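Local coordinates for protein histidine acid phosphatase (Hafnia alvei, PDB 4ARU) that belongs to the histidine acid phosphatases, branch 2 of the histidine phosphatase superfamily, enzymes that combine an alpha/beta domain with a mainly helical one, at residues A[33-39]-A[172-178]; A[168-172]-A[220-224]; A[77-81]-A[107-111]. The contacts are given in a common frame with arbitrary orientation. Residue numbers count along the deposited sequence, not the author numbering.

Contact 1: A[33-39]-A[172-178]; sequences DVTPHQW and LDFPKSP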
loop_
_atom_site.group_PDB
_atom_site.type_symbol
_atom_site.label_atom_id
_atom_site.label_comp_id
_atom_site.label_asym_id
_atom_site.label_seq_id
_atom_site.Cartn_x
_atom_site.Cartn_y
_atom_site.Cartn_z
ATOM N N ASP A 33 -25.260 2.099 -9.926
ATOM C CA ASP A 33 -26.432 1.282 -10.235
ATOM C C ASP A 33 -26.621 0.099 -9.295
ATOM O O ASP A 33 -27.723 -0.406 -9.242
ATOM C CB ASP A 33 -26.391 0.806 -11.687
ATOM C CG ASP A 33 -26.641 1.930 -12.701
ATOM O OD1 ASP A 33 -27.064 3.037 -12.290
ATOM O OD2 ASP A 33 -26.518 1.670 -13.948
ATOM N N VAL A 34 -25.585 -0.352 -8.601
ATOM C CA VAL A 34 -25.718 -1.593 -7.779
ATOM C C VAL A 34 -26.307 -1.319 -6.401
ATOM O O VAL A 34 -26.441 -2.238 -5.565
ATOM C CB VAL A 34 -24.388 -2.364 -7.638
ATOM C CG1 VAL A 34 -23.952 -2.953 -8.968
ATOM C CG2 VAL A 34 -23.301 -1.509 -7.057
ATOM N N THR A 35 -26.688 -0.083 -6.156
ATOM C CA THR A 35 -27.405 0.286 -4.932
ATOM C C THR A 35 -28.512 1.287 -5.215
ATOM O O THR A 35 -28.329 2.176 -6.026
ATOM C CB THR A 35 -26.466 0.872 -3.859
ATOM O OG1 THR A 35 -27.225 1.230 -2.702
ATOM C CG2 THR A 35 -25.747 2.132 -4.326
ATOM N N PRO A 36 -29.673 1.153 -4.563
ATOM C CA PRO A 36 -30.692 2.215 -4.663
ATOM C C PRO A 36 -30.306 3.471 -3.898
ATOM O O PRO A 36 -30.975 4.522 -4.056
ATOM C CB PRO A 36 -31.908 1.579 -3.982
ATOM C CG PRO A 36 -31.296 0.630 -2.985
ATOM C CD PRO A 36 -30.134 0.042 -3.706
ATOM N N HIS A 37 -29.293 3.364 -3.044
ATOM C CA HIS A 37 -28.933 4.503 -2.195
ATOM C C HIS A 37 -28.028 5.429 -2.945
ATOM O O HIS A 37 -27.555 5.073 -4.016
ATOM C CB HIS A 37 -28.226 4.018 -0.961
ATOM C CG HIS A 37 -28.995 2.995 -0.216
ATOM N ND1 HIS A 37 -30.328 3.162 0.086
ATOM C CD2 HIS A 37 -28.652 1.771 0.228
ATOM C CE1 HIS A 37 -30.764 2.097 0.732
ATOM N NE2 HIS A 37 -29.773 1.237 0.824
ATOM N N GLN A 38 -27.864 6.644 -2.455
ATOM C CA GLN A 38 -27.000 7.610 -3.127
ATOM C C GLN A 38 -25.657 7.629 -2.433
ATOM O O GLN A 38 -25.604 7.756 -1.210
ATOM C CB GLN A 38 -27.617 9.006 -3.074
ATOM C CG GLN A 38 -29.038 9.038 -3.608
ATOM C CD GLN A 38 -29.254 8.258 -4.918
ATOM O OE1 GLN A 38 -30.072 7.308 -4.983
ATOM N NE2 GLN A 38 -28.542 8.658 -5.966
ATOM N N TRP A 39 -24.589 7.518 -3.217
ATOM C CA TRP A 39 -23.279 7.648 -2.669
ATOM C C TRP A 39 -23.023 9.070 -2.117
ATOM O O TRP A 39 -23.386 10.046 -2.751
ATOM C CB TRP A 39 -22.231 7.288 -3.729
ATOM C CG TRP A 39 -22.207 5.825 -4.077
ATOM C CD1 TRP A 39 -22.856 5.219 -5.133
ATOM C CD2 TRP A 39 -21.455 4.814 -3.424
ATOM N NE1 TRP A 39 -22.546 3.875 -5.141
ATOM C CE2 TRP A 39 -21.718 3.592 -4.088
ATOM C CE3 TRP A 39 -20.623 4.798 -2.305
ATOM C CZ2 TRP A 39 -21.129 2.401 -3.693
ATOM C CZ3 TRP A 39 -20.065 3.618 -1.899
ATOM C CH2 TRP A 39 -20.295 2.423 -2.605
ATOM N N LEU A 172 -25.392 -3.017 0.270
ATOM C CA LEU A 172 -25.842 -2.227 -0.862
ATOM C C LEU A 172 -27.344 -2.178 -1.015
ATOM O O LEU A 172 -27.850 -1.284 -1.691
ATOM C CB LEU A 172 -25.272 -2.832 -2.178
ATOM C CG LEU A 172 -23.762 -2.768 -2.290
ATOM C CD1 LEU A 172 -23.393 -3.597 -3.489
ATOM C CD2 LEU A 172 -23.257 -1.335 -2.430
ATOM N N ASP A 173 -28.100 -3.124 -0.435
ATOM C CA ASP A 173 -29.488 -3.360 -0.885
ATOM C C ASP A 173 -29.556 -3.602 -2.375
ATOM O O ASP A 173 -30.451 -3.140 -3.087
ATOM C CB ASP A 173 -30.420 -2.228 -0.433
ATOM C CG ASP A 173 -30.618 -2.232 1.078
ATOM O OD1 ASP A 173 -31.273 -3.182 1.533
ATOM O OD2 ASP A 173 -30.141 -1.331 1.828
ATOM N N PHE A 174 -28.587 -4.404 -2.843
ATOM C CA PHE A 174 -28.456 -4.731 -4.259
ATOM C C PHE A 174 -29.759 -5.201 -4.919
ATOM O O PHE A 174 -30.067 -4.807 -6.042
ATOM C CB PHE A 174 -27.292 -5.728 -4.474
ATOM C CG PHE A 174 -27.165 -6.236 -5.908
ATOM C CD1 PHE A 174 -26.619 -5.433 -6.913
ATOM C CD2 PHE A 174 -27.545 -7.515 -6.233
ATOM C CE1 PHE A 174 -26.501 -5.920 -8.201
ATOM C CE2 PHE A 174 -27.422 -7.995 -7.526
ATOM C CZ PHE A 174 -26.890 -7.197 -8.500
ATOM N N PRO A 175 -30.519 -6.079 -4.257
ATOM C CA PRO A 175 -31.708 -6.596 -4.939
ATOM C C PRO A 175 -32.739 -5.506 -5.300
ATOM O O PRO A 175 -33.560 -5.711 -6.216
ATOM C CB PRO A 175 -32.286 -7.590 -3.918
ATOM C CG PRO A 175 -31.115 -8.025 -3.104
ATOM C CD PRO A 175 -30.249 -6.816 -2.994
ATOM N N LYS A 176 -32.683 -4.384 -4.581
ATOM C CA LYS A 176 -33.570 -3.254 -4.853
ATOM C C LYS A 176 -32.942 -2.189 -5.740
ATOM O O LYS A 176 -33.542 -1.121 -5.909
ATOM C CB LYS A 176 -33.993 -2.593 -3.548
ATOM C CG LYS A 176 -34.785 -3.500 -2.619
ATOM C CD LYS A 176 -34.671 -2.919 -1.223
ATOM C CE LYS A 176 -35.600 -3.544 -0.193
ATOM N NZ LYS A 176 -35.147 -3.051 1.149
ATOM N N SER A 177 -31.805 -2.504 -6.343
ATOM C CA SER A 177 -30.996 -1.516 -7.049
ATOM C C SER A 177 -31.461 -1.386 -8.501
ATOM O O SER A 177 -32.099 -2.291 -9.051
ATOM C CB SER A 177 -29.545 -1.916 -7.014
ATOM O OG SER A 177 -29.313 -3.021 -7.878
ATOM N N PRO A 178 -31.122 -0.250 -9.135
ATOM C CA PRO A 178 -31.432 -0.130 -10.560
ATOM C C PRO A 178 -30.791 -1.220 -11.397
ATOM O O PRO A 178 -31.367 -1.683 -12.384
ATOM C CB PRO A 178 -30.841 1.244 -10.925
ATOM C CG PRO A 178 -30.921 2.009 -9.658
ATOM C CD PRO A 178 -30.575 0.993 -8.581
#

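Contact 2: A[168-172]-A[220-224]; sequences MSSVL and LAEIF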
loop_
_atom_site.group_PDB
_atom_site.type_symbol
_atom_site.label_atom_id
_atom_site.label_comp_id
_atom_site.label_asym_id
_atom_site.label_seq_id
_atom_site.Cartn_x
_atom_site.Cartn_y
_atom_site.Cartn_z
ATOM N N MET A 168 -22.029 -8.076 1.114
ATOM C CA MET A 168 -21.912 -6.870 0.273
ATOM C C MET A 168 -23.294 -6.566 -0.339
ATOM O O MET A 168 -23.736 -5.413 -0.382
ATOM C CB MET A 168 -20.876 -7.042 -0.837
ATOM C CG MET A 168 -20.725 -5.827 -1.744
ATOM S SD MET A 168 -20.336 -4.250 -0.916
ATOM C CE MET A 168 -18.609 -4.417 -0.602
ATOM N N SER A 169 -23.938 -7.580 -0.884
ATOM C CA SER A 169 -25.296 -7.401 -1.426
ATOM C C SER A 169 -26.264 -6.754 -0.455
ATOM O O SER A 169 -26.956 -5.810 -0.812
ATOM C CB SER A 169 -25.822 -8.749 -1.935
ATOM O OG SER A 169 -27.101 -8.623 -2.531
ATOM N N SER A 170 -26.236 -7.211 0.804
ATOM C CA SER A 170 -27.148 -6.699 1.809
ATOM C C SER A 170 -26.798 -5.254 2.192
ATOM O O SER A 170 -27.706 -4.451 2.369
ATOM C CB SER A 170 -27.200 -7.650 3.033
ATOM O OG SER A 170 -26.011 -7.631 3.782
ATOM N N VAL A 171 -25.518 -4.940 2.301
ATOM C CA VAL A 171 -25.071 -3.576 2.621
ATOM C C VAL A 171 -25.498 -2.589 1.522
ATOM O O VAL A 171 -25.936 -1.475 1.821
ATOM C CB VAL A 171 -23.537 -3.555 2.799
ATOM C CG1 VAL A 171 -22.978 -2.133 2.775
ATOM C CG2 VAL A 171 -23.146 -4.308 4.064
ATOM N N LEU A 172 -25.392 -3.017 0.270
ATOM C CA LEU A 172 -25.842 -2.227 -0.862
ATOM C C LEU A 172 -27.344 -2.178 -1.015
ATOM O O LEU A 172 -27.850 -1.284 -1.691
ATOM C CB LEU A 172 -25.272 -2.832 -2.178
ATOM C CG LEU A 172 -23.762 -2.768 -2.290
ATOM C CD1 LEU A 172 -23.393 -3.597 -3.489
ATOM C CD2 LEU A 172 -23.257 -1.335 -2.430
ATOM N N LEU A 220 -15.744 -1.378 -3.638
ATOM C CA LEU A 220 -16.783 -0.819 -2.781
ATOM C C LEU A 220 -16.346 -0.940 -1.348
ATOM O O LEU A 220 -16.576 0.007 -0.542
ATOM C CB LEU A 220 -18.112 -1.466 -3.038
ATOM C CG LEU A 220 -18.589 -1.374 -4.506
ATOM C CD1 LEU A 220 -19.937 -2.054 -4.643
ATOM C CD2 LEU A 220 -18.572 0.066 -5.006
ATOM N N ALA A 221 -15.801 -2.097 -0.965
ATOM C CA ALA A 221 -15.399 -2.284 0.417
ATOM C C ALA A 221 -14.340 -1.282 0.850
ATOM O O ALA A 221 -14.411 -0.750 1.958
ATOM C CB ALA A 221 -14.870 -3.703 0.648
ATOM N N GLU A 222 -13.389 -1.021 -0.031
ATOM C CA GLU A 222 -12.387 -0.011 0.256
ATOM C C GLU A 222 -13.007 1.393 0.358
ATOM O O GLU A 222 -12.601 2.205 1.228
ATOM C CB GLU A 222 -11.254 -0.090 -0.789
ATOM C CG GLU A 222 -10.210 0.971 -0.657
ATOM C CD GLU A 222 -9.278 0.805 0.528
ATOM O OE1 GLU A 222 -9.211 -0.316 1.138
ATOM O OE2 GLU A 222 -8.603 1.801 0.874
ATOM N N ILE A 223 -13.989 1.686 -0.481
ATOM C CA ILE A 223 -14.657 2.984 -0.371
ATOM C C ILE A 223 -15.333 3.125 1.005
ATOM O O ILE A 223 -15.270 4.187 1.630
ATOM C CB ILE A 223 -15.631 3.257 -1.543
ATOM C CG1 ILE A 223 -14.778 3.424 -2.810
ATOM C CG2 ILE A 223 -16.568 4.420 -1.204
ATOM C CD1 ILE A 223 -15.584 3.414 -4.079
ATOM N N PHE A 224 -16.003 2.080 1.507
ATOM C CA PHE A 224 -16.612 2.173 2.815
ATOM C C PHE A 224 -15.549 2.430 3.884
ATOM O O PHE A 224 -15.760 3.237 4.773
ATOM C CB PHE A 224 -17.375 0.892 3.153
ATOM C CG PHE A 224 -18.506 0.563 2.206
ATOM C CD1 PHE A 224 -19.256 1.525 1.552
ATOM C CD2 PHE A 224 -18.843 -0.750 2.007
ATOM C CE1 PHE A 224 -20.304 1.178 0.705
ATOM C CE2 PHE A 224 -19.900 -1.110 1.156
ATOM C CZ PHE A 224 -20.616 -0.155 0.507
#

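Contact 3: A[77-81]-A[107-111]; sequences DNCPT and APQCD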
loop_
_atom_site.group_PDB
_atom_site.type_symbol
_atom_site.label_atom_id
_atom_site.label_comp_id
_atom_site.label_asym_id
_atom_site.label_seq_id
_atom_site.Cartn_x
_atom_site.Cartn_y
_atom_site.Cartn_z
ATOM N N ASP A 77 15.060 17.276 19.478
ATOM C CA ASP A 77 14.296 18.514 19.323
ATOM C C ASP A 77 14.723 19.267 18.058
ATOM O O ASP A 77 15.852 19.134 17.574
ATOM C CB ASP A 77 14.472 19.412 20.555
ATOM C CG ASP A 77 13.852 18.809 21.816
ATOM O OD1 ASP A 77 12.602 18.744 21.888
ATOM O OD2 ASP A 77 14.613 18.398 22.734
ATOM N N ASN A 78 13.833 20.079 17.520
ATOM C CA ASN A 78 14.217 20.955 16.423
ATOM C C ASN A 78 14.634 20.170 15.157
ATOM O O ASN A 78 14.940 18.956 15.198
ATOM C CB ASN A 78 15.349 21.912 16.854
ATOM C CG ASN A 78 15.366 22.199 18.362
ATOM O OD1 ASN A 78 14.348 22.580 18.961
ATOM N ND2 ASN A 78 16.538 22.033 18.977
ATOM N N CYS A 79 14.734 20.902 14.058
ATOM C CA CYS A 79 14.739 20.343 12.711
ATOM C C CYS A 79 15.832 19.366 12.362
ATOM O O CYS A 79 16.998 19.568 12.740
ATOM C CB CYS A 79 14.754 21.507 11.705
ATOM S SG CYS A 79 13.272 22.527 11.903
ATOM N N PRO A 80 15.462 18.288 11.652
ATOM C CA PRO A 80 16.497 17.463 11.066
ATOM C C PRO A 80 17.341 18.333 10.142
ATOM O O PRO A 80 16.831 19.326 9.598
ATOM C CB PRO A 80 15.736 16.422 10.255
ATOM C CG PRO A 80 14.310 16.513 10.686
ATOM C CD PRO A 80 14.113 17.881 11.242
ATOM N N THR A 81 18.604 17.975 9.980
ATOM C CA THR A 81 19.412 18.573 8.918
ATOM C C THR A 81 18.760 18.136 7.590
ATOM O O THR A 81 18.298 17.036 7.475
ATOM C CB THR A 81 20.866 18.135 9.016
ATOM O OG1 THR A 81 21.664 18.989 8.195
ATOM C CG2 THR A 81 21.049 16.657 8.595
ATOM N N ALA A 107 8.592 16.897 10.985
ATOM C CA ALA A 107 9.462 18.053 11.217
ATOM C C ALA A 107 8.664 19.332 11.056
ATOM O O ALA A 107 8.818 20.062 10.084
ATOM C CB ALA A 107 10.635 18.002 10.257
ATOM N N PRO A 108 7.780 19.599 12.027
ATOM C CA PRO A 108 6.887 20.721 11.877
ATOM C C PRO A 108 7.640 22.032 11.733
ATOM O O PRO A 108 8.581 22.295 12.477
ATOM C CB PRO A 108 6.074 20.701 13.167
ATOM C CG PRO A 108 6.281 19.387 13.768
ATOM C CD PRO A 108 7.562 18.830 13.267
ATOM N N GLN A 109 7.220 22.836 10.770
ATOM C CA GLN A 109 7.817 24.153 10.559
ATOM C C GLN A 109 9.311 24.095 10.215
ATOM O O GLN A 109 10.061 25.042 10.434
ATOM C CB GLN A 109 7.593 25.024 11.811
ATOM C CG GLN A 109 6.177 24.880 12.391
ATOM C CD GLN A 109 5.134 25.244 11.372
ATOM O OE1 GLN A 109 4.043 24.675 11.312
ATOM N NE2 GLN A 109 5.485 26.205 10.520
ATOM N N CYS A 110 9.752 22.953 9.694
ATOM C CA CYS A 110 11.080 22.853 9.167
ATOM C C CYS A 110 10.948 23.066 7.666
ATOM O O CYS A 110 9.980 22.588 7.058
ATOM C CB CYS A 110 11.660 21.470 9.503
ATOM S SG CYS A 110 11.756 21.275 11.343
ATOM N N ASP A 111 11.929 23.708 7.068
ATOM C CA ASP A 111 11.773 24.078 5.665
ATOM C C ASP A 111 12.285 22.948 4.777
ATOM O O ASP A 111 13.421 22.932 4.305
ATOM C CB ASP A 111 12.452 25.399 5.387
ATOM C CG ASP A 111 11.671 26.290 4.447
ATOM O OD1 ASP A 111 10.723 25.857 3.770
ATOM O OD2 ASP A 111 12.084 27.451 4.395
#

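Contact 1: A[33-39]-A[172-178]
Two hydrogen bonds tie these loops together. Thr35 OG1 donates to Leu172 O (2.8 Å) and itself accepts from His37 N (3.0 Å, 160°), an ST turn. His37 NE2 donates to Asp173 OD2 (2.8 Å, 170°), which lies near the imidazole plane; Lys176 NZ makes a long salt bridge of 3.9 Å with Asp173 OD1. The loop after helix 29-33 thus packs on the link between helices 162-172 and 178-182, which starts at a Schellman motif: Asp173, with positive phi, is its C-prime residue, and Phe174 N and Asp173 N return to the carbonyls of Ser169 and Ser170. Ser177 N-caps helix 178-182, its OG donating to Phe174 O at 2.7 Å and weakly receiving Cys180 N. Asp33 OD1 is satisfied by Gln29 NE2, Trp39 NE1 by Met31 O, and Gln38 O by Trp237 NE1. Val34 O is buried without a polar partner, meeting a CA-H...O contact from Phe174 CA at 3.5 Å, while Val34 CB packs on Phe174 CD1 at 3.9 Å.

Contact 2: A[168-172]-A[220-224]
Helix-on-helix packing in the helical domain is what this contact represents: the last turn of helix 162-172 meets the middle of helix 213-229. The short segment axes approach no closer than 12.1 Å and cross at 56°, and the nearest CA pair, Met168 and Ala221, is 8.0 Å apart. The 12.1 Å between the axes is filled by side chains, chiefly Met168 and Phe224, which bury 62 and 56 Å². Met168 has chi1 t, chi2 p and chi3 p, a bent conformation that sets its CE 3.7 Å from Ala221 N and 3.9 Å from Leu220 CB. Its sulfur also forms a Met-aromatic contact with Phe224: SD lies 5.1 Å from the ring centroid, 73° off the normal, an oblique approach, and Met168 SD is 3.8 Å from Phe224 CE2.

Met168 and Leu172 are one turn apart on the same face of their helix, and so are Leu220 and Phe224 on theirs, as the backbone bonds Leu172 N to Met168 O and Phe224 N to Leu220 O (3.0 Å each) confirm. All six touching residues are buried. Leu249 of helix 243-262 touches both Met168 and Ala221, and Phe191 covers Met168 and Leu172. Phe224 receives three residues of the other helix: besides the methionine, Val171 CG1 comes to 3.6 Å from Phe224 CE2, and Leu172 CD2 meets the ring edge, 4.1 Å from Phe224 CZ. Leu172 CD1 continues the apolar seam to Leu220 CD1 at 4.0 Å.

Contact 3: A[77-81]-A[107-111]
A disulfide, Cys79 to Cys110, joins two loops at the edge of the alpha/beta part of the fold. Strand 85-89, helix 93-106 and strand 115-116 form a beta-alpha-beta unit whose two strands pair in parallel; the segment 77-81 leads toward the first strand and 107-111 leads from the helix toward the second, so the bridge links the two approaches. Cys79 SG and Cys110 SG are 2.0 Å apart with chi3 at -86°, the left-handed sense, close to the ideal right angle. Both cysteines take the m rotamer (chi1 -61° and -62°), and their CA atoms, 5.7 Å apart, are the closest such pair between the segments.

The backbone presents Cys110 through a type II turn from Ala107 to Cys110, closed by Cys110 N to Ala107 O at 3.1 Å. Pro108 (phi/psi -60/134) and Gln109 (61/23) occupy its two central positions, and the Gln109 side chain leads away from the other loop. Asn78 O accepts a hydrogen bond from Arg65 NH2, which ties the first loop to helix 51-70. Apolar packing beside the sulfurs comes from Pro80: Pro80 CD lies 4.1 Å from Cys110 SG and, more tightly, 3.6 Å from Ala107 CB.

Contacts 1 and 2 are neighbours, their centres 10 Å apart. They share Leu172, the end of helix 162-172, and Trp39 of contact 1 packs on the second helix of contact 2, with Trp39 CH2 3.5 Å from Phe224 CE1. Their segments alternate along the chain, so residues 33-39, 168-172 and 220-224, distant in sequence, converge in one helical region. Contact 3 lies about 49 Å from contact 1 and 42 Å from contact 2, centre to centre, beside the main mixed sheet. In sequence it is nested in the loop that contact 1 closes and is complete before contact 2 opens: the chain leaves the helical region, builds part of the sheet, and returns.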